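Local coordinates for protein ATP-dependent RNA helicase HrpB (Escherichia coli, PDB 6EUD) that hydrolyses ATP to ADP and phosphate as a DEAH/RHA-type RNA helicase that binds single-stranded RNA, at residues R86-N91 with L446-R451; S408-K413 with M426-K431. All coordinates share one frame; numbering follows the deposited sequence.

Both contacts lie near the surface, their centres 25 and 26 Å from the centre of the chain, and neither uses a buried residue. Contact 1 is long-range: it ties the hairpin of strands 83-87 and 90-92, in the ATP-binding helicase domain, to the end of helix 433-447, using charges and a water. Contact 2 is local, joining consecutive helices 409-417 and 421-429 through the V428 methyls against a glutamine amide and the aliphatic start of a lysine, with one weak hydrogen bond. It is nested inside the loop that contact 1 closes. Their centres are 22 Å apart and they share no element, but helix 421-429 leads into helix 433-447, and its L423 touches L446 and E447.

Contact 1: R86-N91 with L446-R451; sequences RMRAQN and LEEPPR
One guanidinium nitrogen, NH2 of R88, faces two consecutive glutamates without a direct hydrogen bond to either, across backbones whose nearest CA atoms, R88 and E447, are 11.3 Å apart. E448 OE1 sits at the guanidinium edge, near its plane, in a salt bridge 3.4 Å from R88 NH2. E447 OE1 instead lies off-centre over one face, 3.9 Å from R88 NH2; no N-H points at it, so this direct, long pair is one of charges. The E447 carboxylate is turned 33° from the guanidinium plane. A water supplies the hydrogen-bonded link: it donates to E447 OE1 at 2.7 Å and accepts weakly from R88 NH2 at 2.9 Å. The R88 side chain starts with CG anti to the backbone N (chi1 -172°) and bends at chi3 (90°), which brings its end to the glutamates. E447 has a stronger partner in R471, whose NE pairs with OE1, an oxygen thus shared by two arginines and the water. The turn carrying R88 is closed by M87 N to Q90 O at 2.7 Å, and Q474 NE2 binds R88 O. This is a salt-bridge network at an interdomain surface, joining an edge β-hairpin of the P-loop NTPase sheet to a helix C-terminus.

Contact 2: S408-K413 with M426-K431; sequences SAQGQK and MLVSAK
The carboxamide of Q410 lies with one face over the V428 CG1 methyl, which is displaced toward the nitrogen and comes within 3.3 Å of Q410 NE2. At the nitrogen end, Q410 NE2 gives a weak, bent hydrogen bond to V428 O (3.3 Å, 129° at the hydrogen), with that oxygen somewhat out of the amide plane. At the other end Q410 OE1 accepts from K413 NZ at 3.2 Å, almost in line with the C=O bond. The bend at chi2 (-67°) swings the Q410 amide toward K413, its oxygen to the lysine and its nitrogen to V428. V428 packs against Q410 and K413, one turn apart: CG1 meets the amide, while CG2 lies 3.7 Å from K413 CB. The lysine chain crosses the valine at about a right angle before leading away to Q410. An alanine in place of Q410 would probably uncover the V428 CG1 methyl and leave K413 NZ without its oxygen mate. Helix 409-417 starts at the N-cap S408, whose OG accepts from G411 N at 3.0 Å. Beyond Q410 and K413, V428 rests on M414 and L417 of that helix and on L479 of helix 466-479, while M426 turns to helices 433-447 and 491-498.

Contact 1: R86-N91 with L446-R451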
ATOM      1  N   ARG A  86      -1.455  15.680 -25.750  1.00 91.91           N
ATOM      2  CA  ARG A  86      -2.759  15.194 -25.284  1.00 91.68           C
ATOM      3  C   ARG A  86      -2.829  15.244 -23.756  1.00 90.54           C
ATOM      4  O   ARG A  86      -1.860  14.900 -23.076  1.00 88.46           O
ATOM      5  CB  ARG A  86      -3.015  13.762 -25.758  1.00 87.92           C
ATOM      6  CG  ARG A  86      -3.119  13.597 -27.248  1.00 88.48           C
ATOM      7  CD  ARG A  86      -3.295  12.140 -27.609  1.00 85.48           C
ATOM      8  NE  ARG A  86      -3.171  11.943 -29.045  1.00 87.65           N
ATOM      9  CZ  ARG A  86      -4.183  12.051 -29.894  1.00 91.92           C
ATOM     10  NH1 ARG A  86      -5.388  12.349 -29.437  1.00 91.85           N
ATOM     11  NH2 ARG A  86      -3.989  11.869 -31.194  1.00 97.10           N
ATOM     12  N   MET A  87      -3.973  15.656 -23.216  1.00 90.30           N
ATOM     13  CA  MET A  87      -4.155  15.716 -21.766  1.00 88.32           C
ATOM     14  C   MET A  87      -5.466  15.044 -21.342  1.00 90.51           C
ATOM     15  O   MET A  87      -6.189  14.496 -22.178  1.00 94.25           O
ATOM     16  CB  MET A  87      -4.116  17.171 -21.287  1.00 91.16           C
ATOM     17  CG  MET A  87      -2.733  17.814 -21.319  1.00 89.90           C
ATOM     18  SD  MET A  87      -2.672  19.419 -22.153  1.00162.05           S
ATOM     19  CE  MET A  87      -4.010  20.291 -21.344  1.00163.35           C
ATOM     20  N   ARG A  88      -5.773  15.091 -20.047  1.00 88.24           N
ATOM     21  CA  ARG A  88      -6.989  14.465 -19.528  1.00 89.98           C
ATOM     22  C   ARG A  88      -8.271  15.143 -20.021  1.00 92.83           C
ATOM     23  O   ARG A  88      -9.322  14.507 -20.106  1.00 97.11           O
ATOM     24  CB  ARG A  88      -6.976  14.450 -17.995  1.00 93.50           C
ATOM     25  CG  ARG A  88      -8.122  13.649 -17.380  1.00 98.43           C
ATOM     26  CD  ARG A  88      -7.870  13.313 -15.921  1.00100.32           C
ATOM     27  NE  ARG A  88      -8.375  14.346 -15.023  1.00108.65           N
ATOM     28  CZ  ARG A  88      -8.361  14.254 -13.695  1.00110.09           C
ATOM     29  NH1 ARG A  88      -7.863  13.173 -13.108  1.00107.56           N
ATOM     30  NH2 ARG A  88      -8.844  15.249 -12.956  1.00113.48           N
ATOM     31  N   ALA A  89      -8.191  16.428 -20.344  1.00 91.73           N
ATOM     32  CA  ALA A  89      -9.373  17.159 -20.783  1.00 93.80           C
ATOM     33  C   ALA A  89      -9.066  18.086 -21.941  1.00 95.24           C
ATOM     34  O   ALA A  89      -9.726  19.108 -22.092  1.00 98.41           O
ATOM     35  CB  ALA A  89      -9.978  17.952 -19.627  1.00 94.15           C
ATOM     36  N   GLN A  90      -8.075  17.726 -22.754  1.00 94.13           N
ATOM     37  CA  GLN A  90      -7.726  18.504 -23.940  1.00 98.06           C
ATOM     38  C   GLN A  90      -6.887  17.699 -24.940  1.00 98.92           C
ATOM     39  O   GLN A  90      -5.993  16.953 -24.547  1.00 96.66           O
ATOM     40  CB  GLN A  90      -6.981  19.776 -23.533  1.00 99.28           C
ATOM     41  CG  GLN A  90      -6.495  20.614 -24.703  1.00107.70           C
ATOM     42  CD  GLN A  90      -6.148  22.032 -24.300  1.00117.59           C
ATOM     43  OE1 GLN A  90      -6.347  22.428 -23.150  1.00120.64           O
ATOM     44  NE2 GLN A  90      -5.636  22.811 -25.248  1.00123.28           N
ATOM     45  N   ASN A  91      -7.183  17.850 -26.231  1.00104.35           N
ATOM     46  CA  ASN A  91      -6.395  17.216 -27.289  1.00107.18           C
ATOM     47  C   ASN A  91      -5.929  18.200 -28.363  1.00116.03           C
ATOM     48  O   ASN A  91      -6.677  19.087 -28.778  1.00129.40           O
ATOM     49  CB  ASN A  91      -7.189  16.086 -27.942  1.00110.45           C
ATOM     50  CG  ASN A  91      -7.086  14.790 -27.171  1.00111.84           C
ATOM     51  OD1 ASN A  91      -6.373  13.869 -27.572  1.00112.62           O
ATOM     52  ND2 ASN A  91      -7.796  14.712 -26.052  1.00112.70           N
ATOM     53  N   LEU A 446     -15.667  15.693  -7.603  1.00 39.59           N
ATOM     54  CA  LEU A 446     -14.734  14.934  -6.753  1.00 34.79           C
ATOM     55  C   LEU A 446     -13.307  14.848  -7.340  1.00 35.80           C
ATOM     56  O   LEU A 446     -12.336  14.759  -6.595  1.00 38.62           O
ATOM     57  CB  LEU A 446     -15.308  13.533  -6.478  1.00 28.11           C
ATOM     58  CG  LEU A 446     -16.582  13.595  -5.623  1.00 27.64           C
ATOM     59  CD1 LEU A 446     -17.254  12.230  -5.420  1.00 29.05           C
ATOM     60  CD2 LEU A 446     -16.273  14.222  -4.271  1.00 27.22           C
ATOM     61  N   GLU A 447     -13.183  14.898  -8.668  1.00 40.35           N
ATOM     62  CA  GLU A 447     -11.879  14.968  -9.350  1.00 41.19           C
ATOM     63  C   GLU A 447     -11.166  16.324  -9.202  1.00 45.62           C
ATOM     64  O   GLU A 447      -9.937  16.395  -9.192  1.00 43.28           O
ATOM     65  CB  GLU A 447     -12.047  14.670 -10.848  1.00 37.53           C
ATOM     66  CG  GLU A 447     -12.273  13.225 -11.177  1.00 38.84           C
ATOM     67  CD  GLU A 447     -12.479  12.958 -12.673  1.00 45.77           C
ATOM     68  OE1 GLU A 447     -12.459  13.900 -13.521  1.00 44.09           O
ATOM     69  OE2 GLU A 447     -12.655  11.766 -12.997  1.00 46.18           O
ATOM     70  N   GLU A 448     -11.949  17.400  -9.159  1.00 50.24           N
ATOM     71  CA  GLU A 448     -11.419  18.759  -9.046  1.00 49.25           C
ATOM     72  C   GLU A 448     -12.277  19.527  -8.063  1.00 41.26           C
ATOM     73  O   GLU A 448     -13.106  20.341  -8.467  1.00 38.98           O
ATOM     74  CB  GLU A 448     -11.392  19.462 -10.404  1.00 59.21           C
ATOM     75  CG  GLU A 448     -10.124  20.256 -10.629  1.00 77.54           C
ATOM     76  CD  GLU A 448      -8.904  19.365 -10.777  1.00 95.24           C
ATOM     77  OE1 GLU A 448      -8.966  18.405 -11.575  1.00103.86           O
ATOM     78  OE2 GLU A 448      -7.893  19.612 -10.078  1.00104.40           O
ATOM     79  N   PRO A 449     -12.098  19.234  -6.762  1.00 39.53           N
ATOM     80  CA  PRO A 449     -12.913  19.786  -5.669  1.00 38.93           C
ATOM     81  C   PRO A 449     -12.874  21.310  -5.641  1.00 40.67           C
ATOM     82  O   PRO A 449     -11.872  21.890  -6.048  1.00 38.00           O
ATOM     83  CB  PRO A 449     -12.252  19.201  -4.402  1.00 38.70           C
ATOM     84  CG  PRO A 449     -11.501  17.990  -4.883  1.00 36.41           C
ATOM     85  CD  PRO A 449     -11.030  18.344  -6.263  1.00 33.58           C
ATOM     86  N   PRO A 450     -13.945  21.949  -5.146  1.00 45.97           N
ATOM     87  CA  PRO A 450     -13.951  23.398  -4.938  1.00 51.08           C
ATOM     88  C   PRO A 450     -12.760  23.803  -4.082  1.00 56.95           C
ATOM     89  O   PRO A 450     -12.262  22.986  -3.291  1.00 53.09           O
ATOM     90  CB  PRO A 450     -15.256  23.648  -4.178  1.00 49.65           C
ATOM     91  CG  PRO A 450     -16.068  22.451  -4.370  1.00 45.45           C
ATOM     92  CD  PRO A 450     -15.130  21.306  -4.557  1.00 43.15           C
ATOM     93  N   ARG A 451     -12.302  25.040  -4.225  1.00 63.80           N
ATOM     94  CA  ARG A 451     -11.162  25.479  -3.440  1.00 66.12           C
ATOM     95  C   ARG A 451     -11.544  26.532  -2.407  1.00 68.75           C
ATOM     96  O   ARG A 451     -10.685  27.228  -1.885  1.00 68.98           O
ATOM     97  CB  ARG A 451     -10.060  25.987  -4.355  1.00 68.15           C
ATOM     98  CG  ARG A 451      -9.282  24.866  -5.019  1.00 73.60           C
ATOM     99  CD  ARG A 451      -8.153  25.420  -5.852  1.00 83.89           C
ATOM    100  NE  ARG A 451      -8.661  26.206  -6.970  1.00 93.67           N
ATOM    101  CZ  ARG A 451      -7.905  26.968  -7.752  1.00 98.99           C
ATOM    102  NH1 ARG A 451      -6.598  27.061  -7.529  1.00100.07           N
ATOM    103  NH2 ARG A 451      -8.456  27.643  -8.753  1.00101.58           N
TER
HETATM  104  O   HOH W   1     -11.278  16.255 -14.056  1.00 29.84           O

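Contact 2: S408-K413 with M426-K431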
ATOM      1  N   SER A 408     -16.195  -8.055 -13.827  1.00 48.27           N
ATOM      2  CA  SER A 408     -17.599  -8.341 -14.078  1.00 48.14           C
ATOM      3  C   SER A 408     -18.071  -7.573 -15.306  1.00 47.59           C
ATOM      4  O   SER A 408     -17.305  -6.838 -15.924  1.00 47.93           O
ATOM      5  CB  SER A 408     -18.457  -7.962 -12.876  1.00 45.17           C
ATOM      6  OG  SER A 408     -18.527  -6.554 -12.752  1.00 43.85           O
ATOM      7  N   ALA A 409     -19.339  -7.739 -15.648  1.00 48.56           N
ATOM      8  CA  ALA A 409     -19.934  -6.973 -16.726  1.00 53.36           C
ATOM      9  C   ALA A 409     -19.873  -5.470 -16.428  1.00 55.30           C
ATOM     10  O   ALA A 409     -19.556  -4.665 -17.301  1.00 59.23           O
ATOM     11  CB  ALA A 409     -21.373  -7.422 -16.952  1.00 53.13           C
ATOM     12  N   GLN A 410     -20.171  -5.092 -15.192  1.00 53.29           N
ATOM     13  CA  GLN A 410     -20.121  -3.684 -14.813  1.00 54.41           C
ATOM     14  C   GLN A 410     -18.672  -3.202 -14.745  1.00 49.95           C
ATOM     15  O   GLN A 410     -18.363  -2.073 -15.162  1.00 45.48           O
ATOM     16  CB  GLN A 410     -20.846  -3.469 -13.486  1.00 60.43           C
ATOM     17  CG  GLN A 410     -22.351  -3.759 -13.582  1.00 71.05           C
ATOM     18  CD  GLN A 410     -23.125  -2.767 -14.468  1.00 77.99           C
ATOM     19  OE1 GLN A 410     -23.368  -3.024 -15.651  1.00 83.56           O
ATOM     20  NE2 GLN A 410     -23.570  -1.663 -13.871  1.00 80.47           N
ATOM     21  N   GLY A 411     -17.794  -4.082 -14.255  1.00 44.56           N
ATOM     22  CA  GLY A 411     -16.371  -3.825 -14.199  1.00 38.32           C
ATOM     23  C   GLY A 411     -15.731  -3.481 -15.529  1.00 43.81           C
ATOM     24  O   GLY A 411     -14.778  -2.693 -15.585  1.00 46.50           O
ATOM     25  N   GLN A 412     -16.241  -4.063 -16.608  1.00 44.11           N
ATOM     26  CA  GLN A 412     -15.705  -3.775 -17.927  1.00 44.97           C
ATOM     27  C   GLN A 412     -16.106  -2.370 -18.356  1.00 41.71           C
ATOM     28  O   GLN A 412     -15.331  -1.635 -18.957  1.00 41.17           O
ATOM     29  CB  GLN A 412     -16.192  -4.803 -18.940  1.00 50.87           C
ATOM     30  CG  GLN A 412     -15.711  -6.197 -18.651  1.00 63.71           C
ATOM     31  CD  GLN A 412     -16.144  -7.189 -19.706  1.00 79.22           C
ATOM     32  OE1 GLN A 412     -17.192  -7.034 -20.336  1.00 83.37           O
ATOM     33  NE2 GLN A 412     -15.342  -8.225 -19.898  1.00 93.87           N
ATOM     34  N   LYS A 413     -17.329  -1.985 -18.034  1.00 42.61           N
ATOM     35  CA  LYS A 413     -17.764  -0.636 -18.346  1.00 42.24           C
ATOM     36  C   LYS A 413     -16.953   0.362 -17.517  1.00 40.75           C
ATOM     37  O   LYS A 413     -16.534   1.394 -18.020  1.00 41.46           O
ATOM     38  CB  LYS A 413     -19.269  -0.497 -18.107  1.00 41.25           C
ATOM     39  CG  LYS A 413     -20.088  -1.409 -19.027  1.00 43.80           C
ATOM     40  CD  LYS A 413     -21.562  -1.480 -18.645  1.00 51.74           C
ATOM     41  CE  LYS A 413     -22.222  -2.668 -19.340  1.00 61.40           C
ATOM     42  NZ  LYS A 413     -23.585  -2.994 -18.830  1.00 66.12           N
ATOM     43  N   MET A 426     -19.753   4.610  -9.881  1.00 32.40           N
ATOM     44  CA  MET A 426     -20.908   5.473  -9.713  1.00 35.94           C
ATOM     45  C   MET A 426     -21.591   5.745 -11.059  1.00 35.93           C
ATOM     46  O   MET A 426     -22.799   5.597 -11.191  1.00 37.74           O
ATOM     47  CB  MET A 426     -20.487   6.775  -9.041  1.00 37.35           C
ATOM     48  CG  MET A 426     -21.624   7.719  -8.675  1.00 40.87           C
ATOM     49  SD  MET A 426     -20.943   9.133  -7.758  1.00 45.64           S
ATOM     50  CE  MET A 426     -19.779   9.745  -8.986  1.00 33.00           C
ATOM     51  N   LEU A 427     -20.803   6.117 -12.058  1.00 33.81           N
ATOM     52  CA  LEU A 427     -21.324   6.431 -13.371  1.00 38.76           C
ATOM     53  C   LEU A 427     -22.066   5.251 -14.001  1.00 42.67           C
ATOM     54  O   LEU A 427     -23.177   5.408 -14.511  1.00 41.30           O
ATOM     55  CB  LEU A 427     -20.185   6.890 -14.281  1.00 40.11           C
ATOM     56  CG  LEU A 427     -19.781   8.340 -14.022  1.00 41.05           C
ATOM     57  CD1 LEU A 427     -18.388   8.624 -14.574  1.00 44.10           C
ATOM     58  CD2 LEU A 427     -20.819   9.286 -14.623  1.00 34.75           C
ATOM     59  N   VAL A 428     -21.439   4.076 -13.934  1.00 40.18           N
ATOM     60  CA  VAL A 428     -21.944   2.854 -14.549  1.00 35.06           C
ATOM     61  C   VAL A 428     -23.182   2.333 -13.801  1.00 33.15           C
ATOM     62  O   VAL A 428     -23.997   1.623 -14.359  1.00 36.70           O
ATOM     63  CB  VAL A 428     -20.793   1.772 -14.613  1.00 39.56           C
ATOM     64  CG1 VAL A 428     -21.289   0.413 -15.017  1.00 43.78           C
ATOM     65  CG2 VAL A 428     -19.727   2.189 -15.606  1.00 33.46           C
ATOM     66  N   SER A 429     -23.342   2.716 -12.543  1.00 36.83           N
ATOM     67  CA  SER A 429     -24.507   2.282 -11.764  1.00 36.95           C
ATOM     68  C   SER A 429     -25.760   3.149 -12.030  1.00 38.81           C
ATOM     69  O   SER A 429     -26.864   2.808 -11.595  1.00 40.85           O
ATOM     70  CB  SER A 429     -24.177   2.288 -10.260  1.00 37.32           C
ATOM     71  OG  SER A 429     -24.126   3.609  -9.729  1.00 41.04           O
ATOM     72  N   ALA A 430     -25.587   4.268 -12.726  1.00 35.69           N
ATOM     73  CA  ALA A 430     -26.721   5.089 -13.124  1.00 41.38           C
ATOM     74  C   ALA A 430     -27.698   4.260 -13.971  1.00 44.96           C
ATOM     75  O   ALA A 430     -27.293   3.603 -14.927  1.00 44.39           O
ATOM     76  CB  ALA A 430     -26.245   6.322 -13.887  1.00 29.27           C
ATOM     77  N   LYS A 431     -28.981   4.283 -13.611  1.00 48.19           N
ATOM     78  CA  LYS A 431     -29.987   3.429 -14.264  1.00 47.67           C
ATOM     79  C   LYS A 431     -30.670   4.120 -15.436  1.00 46.00           C
ATOM     80  O   LYS A 431     -31.298   3.469 -16.252  1.00 50.50           O
ATOM     81  CB  LYS A 431     -31.050   2.979 -13.262  1.00 50.13           C
ATOM     82  CG  LYS A 431     -30.570   1.952 -12.251  1.00 59.48           C
ATOM     83  CD  LYS A 431     -30.257   0.638 -12.930  1.00 69.53           C
ATOM     84  CE  LYS A 431     -29.860  -0.445 -11.932  1.00 77.16           C
ATOM     85  NZ  LYS A 431     -29.648  -1.771 -12.594  1.00 84.40           N
TER